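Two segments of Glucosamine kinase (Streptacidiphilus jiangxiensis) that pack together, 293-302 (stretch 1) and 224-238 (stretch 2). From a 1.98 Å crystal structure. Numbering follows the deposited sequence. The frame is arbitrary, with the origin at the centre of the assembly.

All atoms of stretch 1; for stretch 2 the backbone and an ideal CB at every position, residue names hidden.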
# COMPACT_ATOMS: atom_id res chain seq x y z
N PRO A 293 -0.39 0.79 21.49
CA PRO A 293 -1.01 1.85 20.67
C PRO A 293 -1.18 1.44 19.22
O PRO A 293 -0.26 0.92 18.59
CB PRO A 293 -0.02 3.03 20.80
CG PRO A 293 1.30 2.37 21.05
CD PRO A 293 0.99 1.14 21.90
N LEU A 294 -2.38 1.68 18.69
CA LEU A 294 -2.66 1.54 17.26
C LEU A 294 -2.75 2.92 16.62
O LEU A 294 -3.37 3.83 17.20
CB LEU A 294 -3.95 0.77 17.02
CG LEU A 294 -4.15 -0.50 17.87
CD1 LEU A 294 -5.54 -1.10 17.63
CD2 LEU A 294 -3.05 -1.49 17.54
N ILE A 295 -2.15 3.06 15.44
CA ILE A 295 -2.14 4.31 14.69
C ILE A 295 -2.50 4.01 13.23
O ILE A 295 -2.56 2.86 12.81
CB ILE A 295 -0.77 5.04 14.75
CG1 ILE A 295 0.33 4.16 14.18
CG2 ILE A 295 -0.44 5.46 16.19
CD1 ILE A 295 1.61 4.92 13.84
N ASP A 296 -2.75 5.07 12.47
CA ASP A 296 -2.78 4.95 11.01
C ASP A 296 -1.42 4.47 10.53
O ASP A 296 -0.39 5.09 10.84
CB ASP A 296 -3.12 6.31 10.37
CG ASP A 296 -4.52 6.81 10.72
OD1 ASP A 296 -5.30 6.09 11.37
OD2 ASP A 296 -4.83 7.95 10.35
N VAL A 297 -1.39 3.37 9.78
CA VAL A 297 -0.14 2.78 9.32
C VAL A 297 -0.17 2.69 7.79
O VAL A 297 -1.19 2.92 7.15
CB VAL A 297 0.13 1.39 9.94
CG1 VAL A 297 0.30 1.48 11.45
CG2 VAL A 297 -0.98 0.40 9.58
N HIS A 298 0.98 2.35 7.22
CA HIS A 298 1.04 2.01 5.80
C HIS A 298 0.25 0.74 5.53
O HIS A 298 -0.63 0.71 4.65
CB HIS A 298 2.50 1.85 5.34
CG HIS A 298 2.65 1.57 3.88
ND1 HIS A 298 2.35 0.34 3.32
CD2 HIS A 298 3.04 2.37 2.85
CE1 HIS A 298 2.55 0.40 2.01
NE2 HIS A 298 2.97 1.62 1.69
N GLY A 299 0.57 -0.34 6.25
CA GLY A 299 -0.25 -1.53 6.25
C GLY A 299 0.11 -2.58 5.22
O GLY A 299 -0.45 -3.68 5.26
N ASP A 300 1.01 -2.27 4.30
CA ASP A 300 1.46 -3.24 3.30
C ASP A 300 2.90 -2.87 2.96
O ASP A 300 3.26 -2.66 1.80
CB ASP A 300 0.55 -3.24 2.08
CG ASP A 300 0.90 -4.33 1.08
OD1 ASP A 300 1.44 -5.37 1.49
OD2 ASP A 300 0.65 -4.11 -0.12
N PHE A 301 3.73 -2.77 3.99
CA PHE A 301 5.01 -2.06 3.94
C PHE A 301 6.13 -3.05 3.69
O PHE A 301 6.31 -3.99 4.47
CB PHE A 301 5.21 -1.29 5.25
CG PHE A 301 6.24 -0.21 5.18
CD1 PHE A 301 6.16 0.81 4.25
CD2 PHE A 301 7.28 -0.18 6.09
CE1 PHE A 301 7.11 1.81 4.21
CE2 PHE A 301 8.23 0.82 6.04
CZ PHE A 301 8.13 1.82 5.10
N HIS A 302 6.88 -2.84 2.61
CA HIS A 302 8.00 -3.70 2.24
C HIS A 302 8.80 -2.96 1.18
O HIS A 302 8.39 -1.89 0.71
CB HIS A 302 7.51 -5.07 1.75
CG HIS A 302 6.58 -5.00 0.58
ND1 HIS A 302 7.02 -4.82 -0.70
CD2 HIS A 302 5.23 -5.10 0.51
CE1 HIS A 302 5.99 -4.82 -1.53
NE2 HIS A 302 4.88 -4.98 -0.82
N UNK A 224 14.85 5.54 9.05
CA UNK A 224 14.51 6.94 9.26
C UNK A 224 13.22 7.31 8.54
O UNK A 224 12.37 8.03 9.10
CB UNK A 224 15.65 7.84 8.79
N UNK A 225 13.03 6.82 7.32
CA UNK A 225 11.82 7.13 6.56
C UNK A 225 10.58 6.59 7.27
O UNK A 225 9.58 7.31 7.41
CB UNK A 225 11.91 6.55 5.15
N UNK A 226 10.64 5.34 7.73
CA UNK A 226 9.52 4.72 8.43
C UNK A 226 9.17 5.49 9.70
O UNK A 226 7.98 5.65 10.01
CB UNK A 226 9.85 3.26 8.77
N UNK A 227 10.17 5.98 10.42
CA UNK A 227 9.92 6.75 11.64
C UNK A 227 9.30 8.10 11.34
O UNK A 227 8.36 8.54 12.03
CB UNK A 227 11.22 6.94 12.42
N UNK A 228 9.79 8.79 10.30
CA UNK A 228 9.18 10.04 9.88
C UNK A 228 7.73 9.81 9.43
O UNK A 228 6.84 10.62 9.72
CB UNK A 228 10.00 10.68 8.75
N UNK A 229 7.51 8.74 8.68
CA UNK A 229 6.16 8.37 8.23
C UNK A 229 5.24 8.15 9.43
O UNK A 229 4.15 8.74 9.52
CB UNK A 229 6.21 7.11 7.36
N UNK A 230 5.68 7.32 10.40
CA UNK A 230 4.82 7.02 11.54
C UNK A 230 4.56 8.26 12.40
O UNK A 230 3.44 8.47 12.88
CB UNK A 230 5.45 5.92 12.39
N UNK A 231 5.58 9.09 12.61
CA UNK A 231 5.40 10.29 13.41
C UNK A 231 4.33 11.19 12.81
O UNK A 231 3.53 11.78 13.54
CB UNK A 231 6.72 11.05 13.54
N UNK A 232 4.30 11.30 11.48
CA UNK A 232 3.30 12.13 10.83
C UNK A 232 1.92 11.49 10.91
O UNK A 232 0.93 12.17 11.17
CB UNK A 232 3.68 12.38 9.37
N UNK A 233 1.83 10.18 10.65
CA UNK A 233 0.54 9.50 10.71
C UNK A 233 -0.01 9.53 12.13
O UNK A 233 -1.22 9.69 12.33
CB UNK A 233 0.67 8.06 10.22
N UNK A 234 0.86 9.39 13.13
CA UNK A 234 0.40 9.34 14.51
C UNK A 234 -0.19 10.66 14.97
O UNK A 234 -0.89 10.69 15.99
CB UNK A 234 1.55 8.94 15.43
N UNK A 235 0.07 11.76 14.25
CA UNK A 235 -0.52 13.04 14.60
C UNK A 235 -2.04 13.04 14.48
O UNK A 235 -2.71 13.87 15.10
CB UNK A 235 0.07 14.14 13.71
N UNK A 236 -2.61 12.12 13.70
CA UNK A 236 -4.06 11.97 13.63
C UNK A 236 -4.62 11.28 14.87
O UNK A 236 -5.84 11.19 15.01
CB UNK A 236 -4.45 11.18 12.38
N UNK A 237 -3.76 10.79 15.75
CA UNK A 237 -4.19 10.18 16.99
C UNK A 237 -3.83 8.71 17.05
O UNK A 237 -3.25 8.14 16.13
CB UNK A 237 -5.70 10.36 17.17
N UNK A 238 -4.21 8.10 18.16
CA UNK A 238 -3.92 6.69 18.39
C UNK A 238 -5.09 6.08 19.14
O UNK A 238 -5.89 6.79 19.75
CB UNK A 238 -2.61 6.51 19.16

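Positions 224, 227 and 228 lie on a helix that begins earlier in the chain, out of reach of stretch 1, which therefore sets no rule; they are Thr 224, Ala 227 and Arg 228. At 225 CA-to-CB points sideways and nothing lies close to the CB, but a long apolar chain could reach the ring of Phe 301. Leu 225 does so, its CD2 4.2 Å from Phe 301 CZ, at the ring edge.

Position 226 starts nearer, its ideal CB 4.0 Å from Phe 301 CE2, so a small or branched residue is enough. Thr 226 sets OG1 3.2 Å from Phe 301 CE2, near the ring plane.

Position 229 points toward stretch 1 across an empty gap, with Phe 301 and His 298 beyond. A long, flexible apolar chain suits it. Met 229, extended through chi1 and chi2 (t, t), turns at chi3 (p) and lays CE over one face of Phe 301, 4.2 Å from the ring centroid in a CH-pi contact.

At 230 the ideal CB is 4.2 Å from Ile 295 CD1, pointing sideways, so many side chains could pass. His 230 meets that methyl obliquely. Position 231 points away, and 232 and 235 are out of reach; all three are alanine.

Position 233 is the tightest: its ideal CB is 3.2 Å from Asp 296 O. An apolar chain that leads on past this carbonyl toward Val 297 would fit. Leu 233 (m, t) brings CD1 4.0 Å from Val 297 CA, and Asp 296 O is left without a hydrogen-bond partner.

At 234 the ideal CB, pointing sideways, is 4.1 Å from Ile 295 CG2, where a methyl already makes contact; Ala 234 supplies one.

At 236 CB points toward stretch 1, 3.8 Å from Asp 296 OD2, a charge that invites lysine or arginine. Arg 236 answers with a very short salt bridge, NH1 to Asp 296 OD2 at 2.5 Å, although the side chain is poorly ordered.

Position 237 has phi 116°, where a CB would jam against the preceding carbonyl; Gly 237 follows. A water donates to Leu 233 O and Gly 237 O and accepts from Asp 296 N, joining the stretches.

At 238 the CB lies beside Leu 294 O and Ile 295 CG2, so a chain with an aliphatic stem suits. Arg 238 puts CB 3.8 Å from Ile 295 CG2 and CD 4.3 Å from Pro 293 CB, while its CA lies 3.1 Å from Leu 294 O.

Stretch 2, residues 224-238: TLTARMHAALAARGR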
# COMPACT_ATOMS: atom_id res chain seq x y z
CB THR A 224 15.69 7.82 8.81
OG1 THR A 224 16.78 7.67 9.73
CG2 THR A 224 15.30 9.28 8.73
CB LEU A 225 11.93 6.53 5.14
CG LEU A 225 10.73 6.69 4.19
CD1 LEU A 225 11.17 6.54 2.74
CD2 LEU A 225 9.63 5.64 4.48
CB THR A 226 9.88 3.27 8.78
OG1 THR A 226 10.34 2.59 7.60
CG2 THR A 226 8.66 2.54 9.35
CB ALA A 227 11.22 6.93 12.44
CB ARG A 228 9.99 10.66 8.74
CG ARG A 228 11.38 11.15 9.15
CD ARG A 228 12.20 11.53 7.91
NE ARG A 228 13.48 12.14 8.31
CZ ARG A 228 14.46 12.43 7.46
NH1 ARG A 228 14.35 12.15 6.17
NH2 ARG A 228 15.57 13.00 7.91
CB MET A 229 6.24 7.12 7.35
CG MET A 229 4.92 6.67 6.74
SD MET A 229 5.13 5.15 5.76
CE MET A 229 5.24 3.93 7.07
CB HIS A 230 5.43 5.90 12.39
CG HIS A 230 5.33 4.55 11.77
ND1 HIS A 230 6.12 3.49 12.16
CD2 HIS A 230 4.53 4.08 10.78
CE1 HIS A 230 5.81 2.43 11.44
NE2 HIS A 230 4.85 2.77 10.59
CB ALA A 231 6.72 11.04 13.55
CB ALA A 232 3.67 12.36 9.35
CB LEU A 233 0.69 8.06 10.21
CG LEU A 233 1.12 7.89 8.76
CD1 LEU A 233 1.36 6.43 8.46
CD2 LEU A 233 0.13 8.49 7.75
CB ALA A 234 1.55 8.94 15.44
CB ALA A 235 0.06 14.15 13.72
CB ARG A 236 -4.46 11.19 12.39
CG ARG A 236 -4.28 11.96 11.08
CD ARG A 236 -5.13 11.40 9.94
NE ARG A 236 -6.56 11.52 10.21
CZ ARG A 236 -7.34 10.53 10.65
NH1 ARG A 236 -6.83 9.32 10.88
NH2 ARG A 236 -8.62 10.75 10.87
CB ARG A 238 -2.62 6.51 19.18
CG ARG A 238 -2.71 7.10 20.58
CD ARG A 238 -1.36 7.10 21.27
NE ARG A 238 -0.36 7.81 20.48
CZ ARG A 238 0.90 7.98 20.85
NH1 ARG A 238 1.32 7.49 22.01
NH2 ARG A 238 1.75 8.64 20.07
O HOH W 1 -2.93 7.75 13.53
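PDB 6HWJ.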